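Local coordinates for protein acyl-CoA dehydrogenase (Slackia heliotrinireducens, PDB 4RM7) that belongs to the acyl-CoA dehydrogenase family, with N-terminal, middle and C-terminal family domains, and is assembled from four copies of the chain, at residues D263-W267 with I340-R344; A334-M338 with V352-W356. All coordinates share one frame. Residue numbers count along the deposited sequence, not the author numbering.

Both contacts lie in the C-terminal acyl-CoA dehydrogenase domain, a bundle of long helices. Their centres are about 9 Å apart. They share helix 316-341: contact 2 uses its residues 334-338, and contact 1 its last two residues and the loop that follows. Contact 1 sets that end against helix 234-270, and contact 2 sets the preceding turn against helix 351-362. Along the chain the order is 263-267, 334-338, 340-344, 352-356, so the segments of the two contacts alternate. They touch directly, with Val352 CG2 3.7 Å from Leu341 CD1 and Ala264 CB 4.0 Å from Ala337 CB. Three helices thus meet in adjoining contacts, contact 2 buried and contact 1 partly buried, and both reach a second subunit of the tetramer.

Contact 1 of 2, residues D263-W267 with I340-R344; sequences DAVAW and ILGGR
Residues 263-267 form a regular helical turn within helix 234-270, with Trp267 N hydrogen-bonded to Asp263 O at 2.8 Å. Residues 340-341 end helix 316-341. Gly342 then leaves the helix with phi 82° and psi -157°, and the chain continues as a loop to Arg344. The backbones come closest at Ala264 and Ile340, whose CA atoms are 6.2 Å apart. Trp267 is the main bump. With chi1 t and chi2 -86° it lays its indole across the helix end. Leu341 CA sits 4.0 Å from the centroid of the Trp267 five-membered ring, 5° off the normal, a CH-pi contact over the face. Leu341 (chi1 m, chi2 t) pushes CD2 into the hollow beside the turn. Leu341 CD2 lies 3.3 Å from Trp267 CB, 3.8 Å from Asp263 O and 4.2 Å from Ala264 CA. The small Ala264 gives a shallow spot, where Ile340 CD1 rests 4.1 Å from Ala264 CB. Ile340 CG2 is 4.2 Å from Trp267 CD1. At the far rim of the indole, Arg344 NE lies 3.1 Å from Trp267 CH2, near the ring plane; this side chain is poorly ordered. No hydrogen bond joins the two segments. The carboxylate of Asp263 turns to Arg351 in a salt bridge. Met291 of helix 282-311 touches both Ala264 and Ile340, and Arg344 packs on Met158 of a second subunit. A turn of helix 234-270 thus packs, Trp267 face over Leu341, on the C-terminal end of helix 316-341, within the all-helical C-terminal domain of the acyl-CoA dehydrogenase fold.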
# COMPACT_ATOMS: atom_id res chain seq x y z
N ASP A 263 16.81 16.14 -5.01
CA ASP A 263 17.86 15.85 -4.02
C ASP A 263 18.20 14.36 -3.97
O ASP A 263 19.38 13.99 -3.90
CB ASP A 263 17.46 16.34 -2.61
CG ASP A 263 17.30 17.85 -2.53
OD1 ASP A 263 17.72 18.54 -3.48
OD2 ASP A 263 16.75 18.35 -1.53
N ALA A 264 17.16 13.53 -4.00
CA ALA A 264 17.33 12.08 -4.03
C ALA A 264 18.19 11.66 -5.22
O ALA A 264 19.16 10.91 -5.07
CB ALA A 264 15.96 11.38 -4.10
N VAL A 265 17.83 12.15 -6.41
CA VAL A 265 18.57 11.82 -7.62
C VAL A 265 20.02 12.32 -7.52
O VAL A 265 20.96 11.59 -7.82
CB VAL A 265 17.87 12.40 -8.88
CG1 VAL A 265 18.74 12.21 -10.08
CG2 VAL A 265 16.51 11.71 -9.10
N ALA A 266 20.21 13.55 -7.06
CA ALA A 266 21.56 14.08 -6.96
C ALA A 266 22.41 13.26 -5.97
O ALA A 266 23.60 13.01 -6.21
CB ALA A 266 21.55 15.54 -6.57
N TRP A 267 21.79 12.85 -4.88
CA TRP A 267 22.47 12.01 -3.90
C TRP A 267 22.81 10.67 -4.52
O TRP A 267 23.92 10.17 -4.39
CB TRP A 267 21.61 11.80 -2.66
CG TRP A 267 22.24 10.92 -1.63
CD1 TRP A 267 22.19 9.55 -1.58
CD2 TRP A 267 23.00 11.33 -0.49
NE1 TRP A 267 22.89 9.09 -0.49
CE2 TRP A 267 23.39 10.17 0.20
CE3 TRP A 267 23.40 12.58 0.00
CZ2 TRP A 267 24.17 10.21 1.36
CZ3 TRP A 267 24.18 12.63 1.16
CH2 TRP A 267 24.55 11.45 1.82
N ILE A 340 16.30 7.41 0.83
CA ILE A 340 17.45 7.36 -0.04
C ILE A 340 18.64 8.16 0.50
O ILE A 340 19.78 7.71 0.38
CB ILE A 340 17.10 7.84 -1.46
CG1 ILE A 340 16.21 6.82 -2.17
CG2 ILE A 340 18.33 8.00 -2.29
CD1 ILE A 340 15.50 7.39 -3.38
N LEU A 341 18.40 9.33 1.09
CA LEU A 341 19.51 10.13 1.63
C LEU A 341 20.09 9.52 2.90
O LEU A 341 21.17 9.90 3.33
CB LEU A 341 19.09 11.56 1.93
CG LEU A 341 18.46 12.44 0.85
CD1 LEU A 341 18.26 13.82 1.39
CD2 LEU A 341 19.31 12.53 -0.35
N GLY A 342 19.37 8.58 3.50
CA GLY A 342 19.87 7.81 4.63
C GLY A 342 19.70 8.57 5.93
O GLY A 342 18.87 9.47 6.02
N GLY A 343 20.52 8.22 6.92
CA GLY A 343 20.44 8.79 8.26
C GLY A 343 20.46 10.30 8.31
O GLY A 343 19.60 10.91 8.94
N ARG A 344 21.45 10.92 7.67
CA ARG A 344 21.43 12.36 7.49
C ARG A 344 20.28 12.69 6.57
O ARG A 344 19.97 11.92 5.67
CB ARG A 344 22.75 12.87 6.92
CG ARG A 344 23.38 12.00 5.86
CD ARG A 344 24.85 12.33 5.74
NE ARG A 344 25.54 11.46 4.80
CZ ARG A 344 26.03 10.26 5.11
NH1 ARG A 344 25.90 9.78 6.33
NH2 ARG A 344 26.65 9.53 4.18

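Contact 2 of 2, residues A334-M338 with V352-W356; sequences ASDAM and VSSIW
This is a near-antiparallel helix pair in the C-terminal domain, joined by a short connection and set at a subunit interface. The axes of segments 334-338 (helix 316-341) and 352-356 (helix 351-362) come within 8.8 Å, at a signed crossing angle of -154°. The register pairs Ala334 with Trp356 (CA to CA 5.0 Å) and Met338 with Val352 (6.2 Å). Ala334 lets the backbones close in: Ala334 CB lies 3.7 Å from Trp356 CA and 3.8 Å from Ile355 CG2. Val352 (chi1 t) points CG1 across the gap, 3.4 Å from Met338 CG, 3.6 Å from Ala334 O and 3.9 Å from Ala337 CB. Met338 is a selenomethionine, with chi angles m, t and p. Met338 SE lies 4.0 Å from the centroid of the Trp356 five-membered ring, 31° off the normal, an oblique Met-aromatic contact. Trp356 takes chi1 t and chi2 66°, and Trp356 NE1 lies 3.7 Å from Ser335 CB. No hydrogen bond joins the two segments. Ser353 OG hydrogen-bonds to Asn350 O and Ile347 O. Trp356 stacks on Trp356 of a second subunit. Within the chain, Ala337 packs on Ala260 of helix 234-270 and on Met291 of helix 282-311, while Ile355 meets Glu256 of helix 234-270.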
# COMPACT_ATOMS: atom_id res chain seq x y z
N ALA A 334 8.43 12.47 -0.79
CA ALA A 334 9.37 13.11 0.11
C ALA A 334 9.96 12.10 1.12
O ALA A 334 11.16 12.10 1.38
CB ALA A 334 8.70 14.25 0.83
N SER A 335 9.12 11.22 1.64
CA SER A 335 9.57 10.18 2.57
C SER A 335 10.57 9.21 1.92
O SER A 335 11.59 8.85 2.55
CB SER A 335 8.37 9.40 3.11
OG SER A 335 8.80 8.49 4.11
N ASP A 336 10.28 8.78 0.69
CA ASP A 336 11.19 7.94 -0.09
C ASP A 336 12.51 8.65 -0.37
O ASP A 336 13.58 8.01 -0.35
CB ASP A 336 10.57 7.53 -1.43
CG ASP A 336 9.59 6.38 -1.29
OD1 ASP A 336 9.84 5.50 -0.44
OD2 ASP A 336 8.55 6.37 -2.01
N ALA A 337 12.44 9.95 -0.62
CA ALA A 337 13.66 10.75 -0.76
C ALA A 337 14.47 10.73 0.53
O ALA A 337 15.69 10.55 0.48
CB ALA A 337 13.33 12.17 -1.15
N MSE A 338 13.83 10.91 1.68
CA MSE A 338 14.56 10.80 2.94
C MSE A 338 15.23 9.45 3.06
O MSE A 338 16.38 9.38 3.47
CB MSE A 338 13.65 10.98 4.15
CG MSE A 338 13.26 12.40 4.45
SE MSE A 338 11.87 12.42 5.82
CE MSE A 338 12.95 11.50 7.17
N VAL A 352 14.85 18.05 2.66
CA VAL A 352 13.94 16.93 2.39
C VAL A 352 13.04 16.62 3.61
O VAL A 352 11.85 16.33 3.46
CB VAL A 352 14.70 15.66 1.94
CG1 VAL A 352 13.77 14.51 1.88
CG2 VAL A 352 15.23 15.84 0.55
N SER A 353 13.58 16.73 4.81
CA SER A 353 12.78 16.52 6.02
C SER A 353 11.75 17.65 6.27
O SER A 353 10.70 17.39 6.85
CB SER A 353 13.70 16.36 7.24
OG SER A 353 14.57 17.47 7.40
N SER A 354 12.05 18.88 5.86
CA SER A 354 11.05 19.95 5.91
C SER A 354 9.98 19.69 4.87
O SER A 354 8.79 19.85 5.14
CB SER A 354 11.66 21.31 5.64
OG SER A 354 12.92 21.43 6.25
N ILE A 355 10.41 19.30 3.67
CA ILE A 355 9.48 19.03 2.60
C ILE A 355 8.48 17.96 3.03
O ILE A 355 7.28 18.08 2.82
CB ILE A 355 10.22 18.59 1.35
CG1 ILE A 355 10.97 19.79 0.77
CG2 ILE A 355 9.25 17.93 0.33
CD1 ILE A 355 11.93 19.40 -0.37
N TRP A 356 8.99 16.91 3.64
CA TRP A 356 8.17 15.80 4.10
C TRP A 356 7.12 16.30 5.08
O TRP A 356 5.95 15.93 5.00
CB TRP A 356 9.07 14.75 4.74
CG TRP A 356 8.39 13.63 5.38
CD1 TRP A 356 7.64 12.65 4.75
CD2 TRP A 356 8.44 13.27 6.77
NE1 TRP A 356 7.20 11.73 5.68
CE2 TRP A 356 7.68 12.08 6.92
CE3 TRP A 356 9.03 13.84 7.90
CZ2 TRP A 356 7.51 11.46 8.16
CZ3 TRP A 356 8.85 13.23 9.13
CH2 TRP A 356 8.09 12.06 9.26